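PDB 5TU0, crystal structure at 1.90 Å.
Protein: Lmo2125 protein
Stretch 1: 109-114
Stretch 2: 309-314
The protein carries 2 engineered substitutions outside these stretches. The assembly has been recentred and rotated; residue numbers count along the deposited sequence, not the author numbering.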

ATOM      1  N   ALA A 109     -10.285  12.620  -1.124  1.00 22.50           N
ATOM      2  CA  ALA A 109     -11.395  11.771  -0.726  1.00 23.27           C
ATOM      3  C   ALA A 109     -10.982  10.326  -0.992  1.00 23.42           C
ATOM      4  O   ALA A 109     -10.730   9.963  -2.139  1.00 23.91           O
ATOM      5  CB  ALA A 109     -12.639  12.132  -1.525  1.00 22.79           C
ATOM      6  N   PRO A 110     -10.914   9.484   0.059  1.00 24.03           N
ATOM      7  CA  PRO A 110     -10.501   8.087  -0.141  1.00 24.64           C
ATOM      8  C   PRO A 110     -11.386   7.327  -1.108  1.00 25.26           C
ATOM      9  O   PRO A 110     -12.622   7.447  -1.032  1.00 25.86           O
ATOM     10  CB  PRO A 110     -10.621   7.472   1.254  1.00 25.47           C
ATOM     11  CG  PRO A 110     -10.580   8.604   2.181  1.00 25.37           C
ATOM     12  CD  PRO A 110     -11.102   9.805   1.480  1.00 25.14           C
ATOM     13  N   ALA A 111     -10.751   6.532  -1.977  1.00 24.18           N
ATOM     14  CA  ALA A 111     -11.446   5.803  -3.011  1.00 24.96           C
ATOM     15  C   ALA A 111     -11.120   4.302  -3.105  1.00 25.17           C
ATOM     16  O   ALA A 111     -12.020   3.497  -3.386  1.00 25.97           O
ATOM     17  CB  ALA A 111     -11.143   6.462  -4.338  1.00 25.03           C
ATOM     18  N   ILE A 112      -9.850   3.939  -2.886  1.00 24.27           N
ATOM     19  CA  ILE A 112      -9.385   2.574  -3.019  1.00 24.62           C
ATOM     20  C   ILE A 112      -8.467   2.245  -1.864  1.00 25.38           C
ATOM     21  O   ILE A 112      -7.661   3.076  -1.472  1.00 24.84           O
ATOM     22  CB  ILE A 112      -8.589   2.398  -4.331  1.00 25.27           C
ATOM     23  CG1 ILE A 112      -9.511   2.587  -5.551  1.00 25.10           C
ATOM     24  CG2 ILE A 112      -7.906   1.028  -4.400  1.00 25.78           C
ATOM     25  CD1 ILE A 112      -8.792   2.559  -6.883  1.00 25.98           C
ATOM     26  N   ILE A 113      -8.599   1.042  -1.317  1.00 25.87           N
ATOM     27  CA  ILE A 113      -7.700   0.595  -0.256  1.00 27.54           C
ATOM     28  C   ILE A 113      -6.955  -0.621  -0.748  1.00 27.80           C
ATOM     29  O   ILE A 113      -7.447  -1.357  -1.576  1.00 27.64           O
ATOM     30  CB  ILE A 113      -8.414   0.241   1.076  1.00 28.35           C
ATOM     31  CG1 ILE A 113      -9.467  -0.875   0.885  1.00 30.15           C
ATOM     32  CG2 ILE A 113      -9.038   1.496   1.671  1.00 28.19           C
ATOM     33  CD1 ILE A 113      -9.814  -1.635   2.155  1.00 30.85           C
ATOM     34  N   GLU A 114      -5.745  -0.796  -0.248  1.00 28.66           N
ATOM     35  CA  GLU A 114      -4.972  -1.981  -0.553  1.00 31.39           C
ATOM     36  C   GLU A 114      -3.895  -2.194   0.486  1.00 30.07           C
ATOM     37  O   GLU A 114      -3.490  -1.264   1.161  1.00 26.80           O
ATOM     38  CB  GLU A 114      -4.371  -1.939  -1.960  1.00 35.90           C
ATOM     39  CG  GLU A 114      -3.455  -0.779  -2.262  1.00 38.88           C
ATOM     40  CD  GLU A 114      -2.682  -0.974  -3.563  1.00 45.04           C
ATOM     41  OE1 GLU A 114      -3.044  -1.877  -4.377  1.00 50.74           O
ATOM     42  OE2 GLU A 114      -1.693  -0.234  -3.762  1.00 51.03           O
ATOM     43  N   ASN A 309     -12.069  -4.423  -9.907  1.00 34.29           N
ATOM     44  CA  ASN A 309     -11.730  -5.335  -8.809  1.00 36.59           C
ATOM     45  C   ASN A 309     -10.882  -4.666  -7.715  1.00 34.55           C
ATOM     46  O   ASN A 309     -10.355  -5.352  -6.853  1.00 34.91           O
ATOM     47  CB  ASN A 309     -11.077  -6.659  -9.286  1.00 39.51           C
ATOM     48  CG  ASN A 309     -12.076  -7.620  -9.909  1.00 44.25           C
ATOM     49  OD1 ASN A 309     -11.784  -8.796 -10.071  1.00 51.26           O
ATOM     50  ND2 ASN A 309     -13.256  -7.132 -10.245  1.00 46.75           N
ATOM     51  N   GLU A 310     -10.776  -3.337  -7.739  1.00 33.52           N
ATOM     52  CA  GLU A 310     -10.062  -2.632  -6.676  1.00 33.36           C
ATOM     53  C   GLU A 310     -11.024  -2.436  -5.521  1.00 30.13           C
ATOM     54  O   GLU A 310     -12.188  -2.122  -5.724  1.00 29.94           O
ATOM     55  CB  GLU A 310      -9.442  -1.341  -7.196  1.00 35.37           C
ATOM     56  CG  GLU A 310      -8.372  -1.664  -8.237  1.00 39.04           C
ATOM     57  CD  GLU A 310      -7.439  -0.528  -8.524  1.00 39.96           C
ATOM     58  OE1 GLU A 310      -6.803  -0.044  -7.582  1.00 43.78           O
ATOM     59  OE2 GLU A 310      -7.302  -0.151  -9.700  1.00 43.97           O
ATOM     60  N   VAL A 311     -10.531  -2.642  -4.308  1.00 27.85           N
ATOM     61  CA  VAL A 311     -11.360  -2.595  -3.119  1.00 27.72           C
ATOM     62  C   VAL A 311     -11.764  -1.176  -2.737  1.00 27.35           C
ATOM     63  O   VAL A 311     -10.904  -0.324  -2.535  1.00 27.45           O
ATOM     64  CB  VAL A 311     -10.658  -3.280  -1.935  1.00 27.67           C
ATOM     65  CG1 VAL A 311     -11.550  -3.264  -0.709  1.00 28.00           C
ATOM     66  CG2 VAL A 311     -10.286  -4.711  -2.326  1.00 28.41           C
ATOM     67  N   PRO A 312     -13.078  -0.921  -2.624  1.00 28.76           N
ATOM     68  CA  PRO A 312     -13.536   0.427  -2.284  1.00 28.52           C
ATOM     69  C   PRO A 312     -13.205   0.898  -0.876  1.00 28.60           C
ATOM     70  O   PRO A 312     -13.197   0.105   0.059  1.00 29.47           O
ATOM     71  CB  PRO A 312     -15.068   0.339  -2.404  1.00 29.28           C
ATOM     72  CG  PRO A 312     -15.364  -0.938  -3.076  1.00 30.47           C
ATOM     73  CD  PRO A 312     -14.195  -1.843  -2.892  1.00 29.22           C
ATOM     74  N   ALA A 313     -12.995   2.205  -0.749  1.00 28.53           N
ATOM     75  CA  ALA A 313     -12.766   2.858   0.536  1.00 28.53           C
ATOM     76  C   ALA A 313     -14.096   3.038   1.267  1.00 28.27           C
ATOM     77  O   ALA A 313     -14.170   2.855   2.474  1.00 28.28           O
ATOM     78  CB  ALA A 313     -12.103   4.206   0.333  1.00 27.60           C
ATOM     79  N   ASN A 314     -15.144   3.397   0.525  1.00 29.02           N
ATOM     80  CA  ASN A 314     -16.492   3.605   1.098  1.00 30.24           C
ATOM     81  C   ASN A 314     -16.916   2.297   1.762  1.00 31.57           C
ATOM     82  O   ASN A 314     -16.906   1.253   1.115  1.00 30.68           O
ATOM     83  CB  ASN A 314     -17.474   4.049  -0.019  1.00 30.35           C
ATOM     84  CG  ASN A 314     -18.883   4.279   0.478  1.00 31.00           C
ATOM     85  OD1 ASN A 314     -19.465   3.416   1.133  1.00 32.93           O
ATOM     86  ND2 ASN A 314     -19.467   5.436   0.135  1.00 30.90           N
TER
HETATM   87  O   HOH W   1      -7.604  -2.920  -4.051  1.00 25.82           O
HETATM   88  O   HOH W   2      -5.811  -1.656  -5.520  1.00 38.11           O

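Residues 109-114 form a strand, and residues 309-314, two hundred positions further along the same chain, lie beside it in a short antiparallel pairing that buries 373 Å² in total. The end-to-end directions of the touching parts are 131° apart, well short of a straight antiparallel alignment. Ile-112 and Pro-312 face each other as a non-hydrogen-bonded pair, CA to CA 4.7 Å, with their side chains diverging. Two direct backbone hydrogen bonds flank this pair: Ile-113 N donates to Val-311 O at 2.9 Å, nearly straight at 164°, and Ala-313 N donates to Ala-111 O at 3.1 Å and 151°. Pro-312, whose ring nitrogen has no hydrogen to give, sits between the two bonded residues of its stretch, where the pattern asks for no donor. Both acceptor oxygens also receive a CA-H...O contact, Ile-112 CA to Val-311 O at 3.3 Å and Pro-312 CA to Ala-111 O at 3.6 Å.

Ala-313 is the residue most covered by the opposing stretch. Its methyl points toward stretch 1 and packs on Pro-110, CB to CB 3.7 Å, with the Pro-110 carbonyl carbon C closer still, 3.5 Å from Ala-313 CB. The same small residue thus supplies both an apolar contact and, through its backbone N, one of the two direct bonds.

Ile-113, next in covered area, shares a face of the sheet with Val-311. Ile-113 CG1 lies 3.5 Å from Val-311 CG1, a close apolar contact between two branched side chains, while Ile-113 CG2 reaches to 4.3 Å from Ala-313 CB. One isoleucine side chain therefore touches both residues of stretch 2 whose backbones make the direct bonds. The same two residues, Ile-113 and Val-311, are also joined through solvent: water 1 donates to Ile-113 O at 2.9 Å and accepts from Val-311 N at 3.0 Å, linking the remaining polar backbone atoms of these two residues.

Ile-112 starts away from stretch 2, but its m, t side chain brings CD1 to 3.3 Å from Glu-310 OE1. This is a van der Waals approach of a methyl to a carboxylate oxygen. That oxygen finds its polar partner in water 2, which donates to Glu-310 OE1 at 2.8 Å and to Glu-114 OE1 at 3.0 Å. A single water, giving a hydrogen to each, can thus join two acidic side chains that have no direct contact. Glu-310 OE2 is hydrogen-bonded elsewhere in the structure.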